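Uronate dehydrogenase (Agrobacterium tumefaciens, PDB 3RFX) catalyses the NAD-dependent oxidation of uronic acids such as galacturonate and glucuronate, probably to the corresponding aldarolactones, as a Rossmann-fold dehydrogenase. Local coordinates at residues A[29-34]-A[46-51]; A[178-183]-A[205-210]; A[209-214]-A[229-234]. The protein carries 1 engineered substitution. All coordinates share one frame; numbering follows the deposited sequence.

In the fold
All three contacts belong to one Rossmann-type chain, but they lie at different depths and on different sides of it. Contact 1 joins strands 30-34 and 45-49 at one border of the parallel sheet, where it holds the adenosine end of NAD; contacts 2 and 3 lie across the chain's centre, beyond strand 202-205 at the other border. Contact 2 is the buried one, built of one backbone bond, two bonds between polar side chains and backbone, and ring packing. Contact 3, centred about 7 Å from the centre of contact 2, shares Asn-209 and Asp-210 with it and is more polar, with a water and charged groups near a second subunit. Regular strand pairing in contact 1 gives way to side-chain-to-backbone bonds in the loops.

Contact 1 of 3, residues A[29-34]-A[46-51]. With NAD (nicotinamide-adenine-dinucleotide), chain D.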
loop_
_atom_site.group_PDB
_atom_site.type_symbol
_atom_site.label_atom_id
_atom_site.label_comp_id
_atom_site.label_asym_id
_atom_site.label_seq_id
_atom_site.Cartn_x
_atom_site.Cartn_y
_atom_site.Cartn_z
ATOM N N ILE A 29 -32.597 23.029 -23.586
ATOM C CA ILE A 29 -32.066 24.382 -23.615
ATOM C C ILE A 29 -30.631 24.434 -23.103
ATOM O O ILE A 29 -30.320 23.901 -22.040
ATOM C CB ILE A 29 -32.905 25.320 -22.747
ATOM C CG1 ILE A 29 -34.340 25.384 -23.275
ATOM C CG2 ILE A 29 -32.270 26.710 -22.691
ATOM C CD1 ILE A 29 -35.330 25.908 -22.253
ATOM N N LEU A 30 -29.758 25.092 -23.858
ATOM C CA LEU A 30 -28.392 25.292 -23.415
ATOM C C LEU A 30 -28.220 26.740 -22.985
ATOM O O LEU A 30 -28.421 27.658 -23.780
ATOM C CB LEU A 30 -27.420 24.960 -24.549
ATOM C CG LEU A 30 -26.010 24.504 -24.182
ATOM C CD1 LEU A 30 -26.069 23.237 -23.345
ATOM C CD2 LEU A 30 -25.202 24.266 -25.456
ATOM N N ARG A 31 -27.868 26.953 -21.722
ATOM C CA ARG A 31 -27.574 28.295 -21.253
ATOM C C ARG A 31 -26.068 28.503 -21.229
ATOM O O ARG A 31 -25.347 27.776 -20.546
ATOM C CB ARG A 31 -28.164 28.551 -19.865
ATOM C CG ARG A 31 -27.859 29.934 -19.325
ATOM C CD ARG A 31 -28.535 30.171 -17.984
ATOM N NE ARG A 31 -29.991 30.146 -18.101
ATOM C CZ ARG A 31 -30.817 30.214 -17.061
ATOM N NH1 ARG A 31 -30.328 30.298 -15.831
ATOM N NH2 ARG A 31 -32.130 30.186 -17.250
ATOM N N LEU A 32 -25.608 29.494 -21.987
ATOM C CA LEU A 32 -24.190 29.826 -22.085
ATOM C C LEU A 32 -23.897 31.082 -21.287
ATOM O O LEU A 32 -24.647 32.061 -21.354
ATOM C CB LEU A 32 -23.781 30.048 -23.550
ATOM C CG LEU A 32 -23.855 28.898 -24.558
ATOM C CD1 LEU A 32 -23.440 27.567 -23.918
ATOM C CD2 LEU A 32 -25.242 28.785 -25.174
ATOM N N ALA A 33 -22.806 31.066 -20.531
ATOM C CA ALA A 33 -22.424 32.231 -19.747
ATOM C C ALA A 33 -20.934 32.521 -19.863
ATOM O O ALA A 33 -20.126 31.613 -20.062
ATOM C CB ALA A 33 -22.819 32.046 -18.276
ATOM N N ASP A 34 -20.581 33.797 -19.743
ATOM C CA ASP A 34 -19.186 34.215 -19.706
ATOM C C ASP A 34 -19.125 35.667 -19.266
ATOM O O ASP A 34 -20.122 36.387 -19.351
ATOM C CB ASP A 34 -18.526 34.044 -21.079
ATOM C CG ASP A 34 -17.006 33.904 -20.987
ATOM O OD1 ASP A 34 -16.506 32.812 -21.310
ATOM O OD2 ASP A 34 -16.315 34.869 -20.591
ATOM N N GLU A 46 -29.775 30.112 -24.465
ATOM C CA GLU A 46 -29.887 31.338 -23.698
ATOM C C GLU A 46 -28.467 31.816 -23.469
ATOM O O GLU A 46 -27.585 31.006 -23.192
ATOM C CB GLU A 46 -30.583 31.088 -22.356
ATOM C CG GLU A 46 -32.036 30.641 -22.484
ATOM C CD GLU A 46 -32.618 30.101 -21.179
ATOM O OE1 GLU A 46 -31.863 29.936 -20.194
ATOM O OE2 GLU A 46 -33.836 29.826 -21.145
ATOM N N CYS A 47 -28.228 33.116 -23.606
ATOM C CA CYS A 47 -26.888 33.646 -23.376
ATOM C C CYS A 47 -26.884 34.654 -22.238
ATOM O O CYS A 47 -27.744 35.527 -22.160
ATOM C CB CYS A 47 -26.296 34.255 -24.654
ATOM S SG CYS A 47 -25.820 33.031 -25.897
ATOM N N VAL A 48 -25.904 34.525 -21.355
ATOM C CA VAL A 48 -25.841 35.348 -20.165
ATOM C C VAL A 48 -24.450 35.937 -19.995
ATOM O O VAL A 48 -23.450 35.256 -20.203
ATOM C CB VAL A 48 -26.201 34.522 -18.910
ATOM C CG1 VAL A 48 -25.889 35.305 -17.648
ATOM C CG2 VAL A 48 -27.661 34.109 -18.955
ATOM N N GLN A 49 -24.385 37.207 -19.620
ATOM C CA GLN A 49 -23.103 37.842 -19.354
ATOM C C GLN A 49 -23.000 38.186 -17.881
ATOM O O GLN A 49 -23.799 38.963 -17.360
ATOM C CB GLN A 49 -22.918 39.106 -20.207
ATOM C CG GLN A 49 -21.534 39.743 -20.068
ATOM C CD GLN A 49 -21.260 40.832 -21.101
ATOM O OE1 GLN A 49 -22.143 41.216 -21.873
ATOM N NE2 GLN A 49 -20.029 41.335 -21.119
ATOM N N CYS A 50 -22.021 37.602 -17.200
ATOM C CA CYS A 50 -21.796 37.960 -15.806
ATOM C C CYS A 50 -20.426 37.557 -15.279
ATOM O O CYS A 50 -19.792 36.629 -15.780
ATOM C CB CYS A 50 -22.907 37.406 -14.904
ATOM S SG CYS A 50 -22.730 35.678 -14.406
ATOM N N ASP A 51 -19.987 38.287 -14.266
ATOM C CA ASP A 51 -18.750 38.012 -13.565
ATOM C C ASP A 51 -19.027 36.961 -12.485
ATOM O O ASP A 51 -19.970 37.104 -11.709
ATOM C CB ASP A 51 -18.259 39.305 -12.920
ATOM C CG ASP A 51 -16.845 39.203 -12.390
ATOM O OD1 ASP A 51 -16.351 38.073 -12.185
ATOM O OD2 ASP A 51 -16.225 40.270 -12.176
HETATM P PA NAD D . -10.145 29.991 -21.519
HETATM O O1A NAD D . -9.019 30.943 -20.627
HETATM O O2A NAD D . -9.817 29.711 -23.158
HETATM O O5B NAD D . -11.807 30.053 -21.051
HETATM C C5B NAD D . -12.055 30.692 -19.849
HETATM C C4B NAD D . -13.314 31.562 -19.829
HETATM O O4B NAD D . -13.729 31.919 -18.519
HETATM C C3B NAD D . -13.189 32.780 -20.633
HETATM O O3B NAD D . -13.874 32.848 -21.833
HETATM C C2B NAD D . -13.187 33.891 -19.668
HETATM O O2B NAD D . -13.637 35.159 -20.127
HETATM C C1B NAD D . -13.943 33.316 -18.521
HETATM N N9A NAD D . -13.716 33.946 -17.249
HETATM C C8A NAD D . -12.474 34.286 -16.670
HETATM N N7A NAD D . -12.741 34.959 -15.499
HETATM C C5A NAD D . -14.143 35.063 -15.367
HETATM C C6A NAD D . -14.953 35.644 -14.375
HETATM N N6A NAD D . -14.351 36.300 -13.267
HETATM N N1A NAD D . -16.329 35.588 -14.506
HETATM C C2A NAD D . -16.919 34.972 -15.589
HETATM N N3A NAD D . -16.099 34.369 -16.600
HETATM C C4A NAD D . -14.736 34.435 -16.459
HETATM O O3 NAD D . -9.857 28.619 -20.839
HETATM P PN NAD D . -9.982 27.196 -21.543
HETATM O O1N NAD D . -11.136 27.174 -22.529
HETATM O O2N NAD D . -8.695 26.830 -22.272
HETATM O O5D NAD D . -10.263 26.134 -20.407
#
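Residues Arg-31 to Asp-34 pair in parallel with Glu-46 to Gln-49, the strand axes 4.6 Å apart at closest approach, and the backbone bonds run from Glu-46 N to Leu-30 O at one end to Cys-50 N and Asp-34 O at the other. Arg-31 and Glu-46 share one face of the sheet. The arginine grips the acid side-on, NE lying 2.8 Å and NH2 3.0 Å from the same oxygen, Glu-46 OE1, which stays in the guanidinium plane. A bend at chi3 (-64°) turns the guanidinium toward that oxygen, while Ile-29 CG2 packs against Glu-46 CD at 3.7 Å. A long, charged pair suits this partly exposed edge; small Ala-33, beside Val-48, suits the buried part of the same face, under helix 55-62. At and just past the C-terminal ends of the strands, two acids bind the cofactor: Asp-34 OD1 accepts from NAD O3B and OD2 from O2B, both at 2.7 Å, one carboxylate oxygen for each ribose hydroxyl, as is common in NAD-binding Rossmann folds. Asp-51 OD1 takes the adenine amine N6A at 2.9 Å. Strand 5-9 flanks 30-34 on its other side, helix 55-62 also packs on Cys-50, and Arg-20 of helix 14-22 meets Leu-32 and Cys-47.

Contact 2 of 3, residues A[178-183]-A[205-210]; sequences TWFSHD and GASAND. With PO4 (phosphate ion), chain F.
Beyond the last strand of the parallel sheet, 202-205, the chain crosses the turn that joins helix 175-178 to helix 182-194, and Trp-179, Phe-180 and Ser-181 of that turn meet Gly-205, Ala-206, Ser-207 and Asn-209. The carbonyl oxygen of Trp-179 is gripped twice: Ser-207 N donates to it at 2.8 Å and Asn-209 ND2 at 3.0 Å, both in the carbonyl plane and both on a lone pair. The Asn-209 amide lies nearly flat with this bond, and its plane is 19° from that of the Trp-179 ring. Its ND2 also reaches Ser-177 O, so one NH2 group holds two carbonyls around the end of helix 175-178, while OD1 takes Ala-230 N. Next along, Ser-181 N gives Ser-207 OG an almost straight bond of 2.9 Å (177°); that hydroxyl also pairs with Asp-184. Phe-180, its ring swung anti to the backbone N (chi1 -165°), lays one face over the Gly-205 to Ala-206 peptide. Gly-205 CA makes a CH-pi contact 3.8 Å from the ring centroid, a fit so close that the lack of a side chain suits the position, and Phe-185 stacks with the same phenyl ring. His-182 ND1 binds O1 of a phosphate ion, probably from the crystallisation liquor, at 2.6 Å. Ser-181 OG, bonded also to Asp-228 OD2, accepts from Asp-184 N; Ser-181 is thus the N-cap of helix 182-194, a serine role typical of a helix start.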
loop_
_atom_site.group_PDB
_atom_site.type_symbol
_atom_site.label_atom_id
_atom_site.label_comp_id
_atom_site.label_asym_id
_atom_site.label_seq_id
_atom_site.Cartn_x
_atom_site.Cartn_y
_atom_site.Cartn_z
ATOM N N THR A 178 -0.605 13.994 -22.231
ATOM C CA THR A 178 -1.668 14.791 -21.605
ATOM C C THR A 178 -2.904 15.055 -22.468
ATOM O O THR A 178 -3.903 15.579 -21.965
ATOM C CB THR A 178 -1.151 16.165 -21.122
ATOM O OG1 THR A 178 -0.697 16.922 -22.248
ATOM C CG2 THR A 178 -0.006 16.013 -20.116
ATOM N N TRP A 179 -2.841 14.708 -23.749
ATOM C CA TRP A 179 -3.933 15.020 -24.672
ATOM C C TRP A 179 -5.259 14.475 -24.174
ATOM O O TRP A 179 -5.353 13.320 -23.766
ATOM C CB TRP A 179 -3.660 14.441 -26.059
ATOM C CG TRP A 179 -4.650 14.882 -27.117
ATOM C CD1 TRP A 179 -5.084 16.156 -27.355
ATOM C CD2 TRP A 179 -5.297 14.050 -28.084
ATOM N NE1 TRP A 179 -5.970 16.165 -28.411
ATOM C CE2 TRP A 179 -6.118 14.883 -28.873
ATOM C CE3 TRP A 179 -5.265 12.675 -28.360
ATOM C CZ2 TRP A 179 -6.892 14.390 -29.922
ATOM C CZ3 TRP A 179 -6.035 12.186 -29.396
ATOM C CH2 TRP A 179 -6.840 13.044 -30.167
ATOM N N PHE A 180 -6.275 15.329 -24.229
ATOM C CA PHE A 180 -7.653 14.964 -23.889
ATOM C C PHE A 180 -8.485 15.403 -25.085
ATOM O O PHE A 180 -8.712 16.598 -25.269
ATOM C CB PHE A 180 -8.082 15.746 -22.654
ATOM C CG PHE A 180 -9.344 15.224 -21.985
ATOM C CD1 PHE A 180 -9.825 13.945 -22.251
ATOM C CD2 PHE A 180 -10.012 16.012 -21.062
ATOM C CE1 PHE A 180 -10.978 13.471 -21.609
ATOM C CE2 PHE A 180 -11.155 15.545 -20.411
ATOM C CZ PHE A 180 -11.631 14.280 -20.683
ATOM N N SER A 181 -8.917 14.458 -25.912
ATOM C CA SER A 181 -9.619 14.821 -27.147
ATOM C C SER A 181 -10.990 15.436 -26.854
ATOM O O SER A 181 -11.574 15.201 -25.797
ATOM C CB SER A 181 -9.797 13.607 -28.054
ATOM O OG SER A 181 -10.759 12.708 -27.507
ATOM N N HIS A 182 -11.503 16.225 -27.793
ATOM C CA HIS A 182 -12.855 16.755 -27.653
ATOM C C HIS A 182 -13.865 15.626 -27.479
ATOM O O HIS A 182 -14.710 15.680 -26.578
ATOM C CB HIS A 182 -13.229 17.624 -28.857
ATOM C CG HIS A 182 -12.438 18.887 -28.950
ATOM N ND1 HIS A 182 -12.337 19.618 -30.114
ATOM C CD2 HIS A 182 -11.699 19.545 -28.026
ATOM C CE1 HIS A 182 -11.580 20.678 -29.899
ATOM N NE2 HIS A 182 -11.180 20.658 -28.642
ATOM N N ASP A 183 -13.768 14.602 -28.322
ATOM C CA ASP A 183 -14.675 13.456 -28.235
ATOM C C ASP A 183 -14.666 12.812 -26.849
ATOM O O ASP A 183 -15.720 12.442 -26.325
ATOM C CB ASP A 183 -14.323 12.387 -29.268
ATOM C CG ASP A 183 -14.844 12.711 -30.659
ATOM O OD1 ASP A 183 -15.579 13.708 -30.824
ATOM O OD2 ASP A 183 -14.513 11.950 -31.589
ATOM N N GLY A 205 -8.303 13.986 -16.608
ATOM C CA GLY A 205 -8.818 14.367 -17.907
ATOM C C GLY A 205 -7.811 14.137 -19.019
ATOM O O GLY A 205 -7.105 15.061 -19.411
ATOM N N ALA A 206 -7.748 12.904 -19.512
ATOM C CA ALA A 206 -6.872 12.539 -20.622
ATOM C C ALA A 206 -7.519 11.453 -21.464
ATOM O O ALA A 206 -8.301 10.651 -20.952
ATOM C CB ALA A 206 -5.535 12.050 -20.092
ATOM N N SER A 207 -7.183 11.408 -22.750
ATOM C CA SER A 207 -7.628 10.312 -23.595
ATOM C C SER A 207 -6.872 9.017 -23.248
ATOM O O SER A 207 -6.126 8.987 -22.281
ATOM C CB SER A 207 -7.503 10.689 -25.069
ATOM O OG SER A 207 -8.458 11.694 -25.386
ATOM N N ALA A 208 -7.090 7.947 -24.009
ATOM C CA ALA A 208 -6.458 6.659 -23.704
ATOM C C ALA A 208 -5.069 6.606 -24.337
ATOM O O ALA A 208 -4.809 5.810 -25.243
ATOM C CB ALA A 208 -7.320 5.499 -24.205
ATOM N N ASN A 209 -4.187 7.471 -23.858
ATOM C CA ASN A 209 -2.861 7.619 -24.451
ATOM C C ASN A 209 -1.893 6.533 -23.990
ATOM O O ASN A 209 -1.770 6.281 -22.791
ATOM C CB ASN A 209 -2.301 9.003 -24.094
ATOM C CG ASN A 209 -3.267 10.129 -24.443
ATOM O OD1 ASN A 209 -3.993 10.047 -25.437
ATOM N ND2 ASN A 209 -3.308 11.163 -23.606
ATOM N N ASP A 210 -1.203 5.893 -24.934
ATOM C CA ASP A 210 -0.192 4.896 -24.572
ATOM C C ASP A 210 0.781 5.471 -23.548
ATOM O O ASP A 210 1.215 4.764 -22.642
ATOM C CB ASP A 210 0.603 4.423 -25.795
ATOM C CG ASP A 210 -0.189 3.490 -26.693
ATOM O OD1 ASP A 210 -1.363 3.191 -26.379
ATOM O OD2 ASP A 210 0.379 3.055 -27.718
HETATM P P PO4 F . -14.695 19.389 -32.790
HETATM O O1 PO4 F . -13.391 18.751 -32.371
HETATM O O2 PO4 F . -15.282 18.612 -33.943
HETATM O O3 PO4 F . -15.666 19.370 -31.637
HETATM O O4 PO4 F . -14.444 20.819 -33.207
#

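Contact 3 of 3, residues A[209-214]-A[229-234]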
loop_
_atom_site.group_PDB
_atom_site.type_symbol
_atom_site.label_atom_id
_atom_site.label_comp_id
_atom_site.label_asym_id
_atom_site.label_seq_id
_atom_site.Cartn_x
_atom_site.Cartn_y
_atom_site.Cartn_z
ATOM N N ASN A 209 -4.187 7.471 -23.858
ATOM C CA ASN A 209 -2.861 7.619 -24.451
ATOM C C ASN A 209 -1.893 6.533 -23.990
ATOM O O ASN A 209 -1.770 6.281 -22.791
ATOM C CB ASN A 209 -2.301 9.003 -24.094
ATOM C CG ASN A 209 -3.267 10.129 -24.443
ATOM O OD1 ASN A 209 -3.993 10.047 -25.437
ATOM N ND2 ASN A 209 -3.308 11.163 -23.606
ATOM N N ASP A 210 -1.203 5.893 -24.934
ATOM C CA ASP A 210 -0.192 4.896 -24.572
ATOM C C ASP A 210 0.781 5.471 -23.548
ATOM O O ASP A 210 1.215 4.764 -22.642
ATOM C CB ASP A 210 0.603 4.423 -25.795
ATOM C CG ASP A 210 -0.189 3.490 -26.693
ATOM O OD1 ASP A 210 -1.363 3.191 -26.379
ATOM O OD2 ASP A 210 0.379 3.055 -27.718
ATOM N N ALA A 211 1.130 6.753 -23.696
ATOM C CA ALA A 211 2.078 7.386 -22.774
ATOM C C ALA A 211 1.452 8.142 -21.599
ATOM O O ALA A 211 2.114 8.973 -20.976
ATOM C CB ALA A 211 3.046 8.306 -23.545
ATOM N N GLY A 212 0.185 7.859 -21.286
ATOM C CA GLY A 212 -0.484 8.513 -20.169
ATOM C C GLY A 212 0.217 8.295 -18.833
ATOM O O GLY A 212 0.838 7.239 -18.612
ATOM N N TRP A 213 0.114 9.290 -17.947
ATOM C CA TRP A 213 0.748 9.267 -16.634
ATOM C C TRP A 213 -0.231 8.928 -15.506
ATOM O O TRP A 213 0.189 8.786 -14.361
ATOM C CB TRP A 213 1.317 10.651 -16.285
ATOM C CG TRP A 213 2.278 11.229 -17.296
ATOM C CD1 TRP A 213 3.184 10.555 -18.054
ATOM C CD2 TRP A 213 2.426 12.618 -17.618
ATOM N NE1 TRP A 213 3.898 11.451 -18.847
ATOM C CE2 TRP A 213 3.438 12.719 -18.596
ATOM C CE3 TRP A 213 1.792 13.785 -17.176
ATOM C CZ2 TRP A 213 3.833 13.944 -19.134
ATOM C CZ3 TRP A 213 2.179 15.003 -17.719
ATOM C CH2 TRP A 213 3.192 15.071 -18.681
ATOM N N TRP A 214 -1.523 8.838 -15.826
ATOM C CA TRP A 214 -2.576 8.905 -14.799
ATOM C C TRP A 214 -3.487 7.679 -14.770
ATOM O O TRP A 214 -3.830 7.129 -15.801
ATOM C CB TRP A 214 -3.436 10.167 -14.994
ATOM C CG TRP A 214 -2.632 11.439 -15.010
ATOM C CD1 TRP A 214 -1.541 11.737 -14.229
ATOM C CD2 TRP A 214 -2.860 12.584 -15.834
ATOM N NE1 TRP A 214 -1.077 12.995 -14.531
ATOM C CE2 TRP A 214 -1.866 13.536 -15.513
ATOM C CE3 TRP A 214 -3.803 12.898 -16.821
ATOM C CZ2 TRP A 214 -1.789 14.775 -16.146
ATOM C CZ3 TRP A 214 -3.724 14.132 -17.451
ATOM C CH2 TRP A 214 -2.728 15.057 -17.104
ATOM N N ASN A 229 -6.342 8.191 -28.778
ATOM C CA ASN A 229 -5.010 7.807 -28.310
ATOM C C ASN A 229 -3.980 8.725 -28.961
ATOM O O ASN A 229 -3.799 8.695 -30.186
ATOM C CB ASN A 229 -4.745 6.355 -28.699
ATOM C CG ASN A 229 -3.455 5.799 -28.105
ATOM O OD1 ASN A 229 -2.602 6.536 -27.607
ATOM N ND2 ASN A 229 -3.319 4.480 -28.153
ATOM N N ALA A 230 -3.314 9.531 -28.145
ATOM C CA ALA A 230 -2.353 10.507 -28.649
ATOM C C ALA A 230 -1.168 9.846 -29.355
ATOM O O ALA A 230 -0.488 10.474 -30.172
ATOM C CB ALA A 230 -1.864 11.391 -27.508
ATOM N N GLU A 231 -0.922 8.577 -29.046
ATOM C CA GLU A 231 0.235 7.880 -29.606
ATOM C C GLU A 231 0.203 7.886 -31.138
ATOM O O GLU A 231 1.252 7.854 -31.796
ATOM C CB GLU A 231 0.305 6.447 -29.069
ATOM C CG GLU A 231 1.584 5.701 -29.420
ATOM C CD GLU A 231 2.842 6.304 -28.804
ATOM O OE1 GLU A 231 2.759 7.043 -27.786
ATOM O OE2 GLU A 231 3.936 6.014 -29.344
ATOM N N ALA A 232 -0.999 7.947 -31.703
ATOM C CA ALA A 232 -1.155 7.992 -33.156
ATOM C C ALA A 232 -0.465 9.216 -33.774
ATOM O O ALA A 232 -0.211 9.246 -34.978
ATOM C CB ALA A 232 -2.626 7.975 -33.535
ATOM N N PHE A 233 -0.168 10.213 -32.947
ATOM C CA PHE A 233 0.399 11.470 -33.424
ATOM C C PHE A 233 1.901 11.603 -33.181
ATOM O O PHE A 233 2.477 12.657 -33.446
ATOM C CB PHE A 233 -0.319 12.662 -32.782
ATOM C CG PHE A 233 -1.763 12.796 -33.192
ATOM C CD1 PHE A 233 -2.125 13.624 -34.247
ATOM C CD2 PHE A 233 -2.755 12.088 -32.524
ATOM C CE1 PHE A 233 -3.455 13.752 -34.627
ATOM C CE2 PHE A 233 -4.092 12.215 -32.896
ATOM C CZ PHE A 233 -4.439 13.045 -33.950
ATOM N N ARG A 234 2.538 10.554 -32.677
ATOM C CA ARG A 234 3.960 10.656 -32.339
ATOM C C ARG A 234 4.824 11.077 -33.537
ATOM O O ARG A 234 5.677 11.960 -33.416
ATOM C CB ARG A 234 4.497 9.351 -31.740
ATOM C CG ARG A 234 5.976 9.450 -31.335
ATOM C CD ARG A 234 6.458 8.219 -30.575
ATOM N NE ARG A 234 5.757 8.029 -29.299
ATOM C CZ ARG A 234 6.156 8.539 -28.138
ATOM N NH1 ARG A 234 7.261 9.286 -28.075
ATOM N NH2 ARG A 234 5.451 8.304 -27.036
HETATM O O HOH W 1 0.767 8.217 -26.193
#
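An Asx turn at Asn-229, which opens the short 3-10 segment 230-233, meets a type I beta turn running from Asn-209 to Gly-212. Three direct hydrogen bonds join them, each using an amide or carboxylate side chain. Asn-229 is the hub: its OD1 accepts Asp-210 N at 3.1 Å from one face of the amide plane and Glu-231 N at 3.0 Å from the opposite face, while its ND2 donates to Asp-210 OD1 at 2.9 Å, coming from above the carboxylate plane. Asparagine suits the place because it offers an acceptor and a donor together. Asn-209 OD1 adds a bond of 2.8 Å to Ala-230 N, so backbone N-H groups of both turns, Asp-210 and Ala-230, are held by asparagine amide oxygens. In packing terms, the Ala-230 methyl is small enough to sit against the Asn-209 amide, and Glu-231 CG lies 3.4 Å from Asp-210 OD2. Among the charged groups, Glu-231 has a chain bent at chi2 (64°) that turns its carboxylate to Arg-234. NE and NH2 of the arginine take one oxygen each, side-on, which probably offsets the charge of Glu-231 and so eases its nearness to Asp-210. Gly-223 and Lys-225 of the second subunit pack against this surface. A water completes the link, accepting from Ala-211 N at 2.9 Å and donating to Glu-231 OE1 at 2.8 Å.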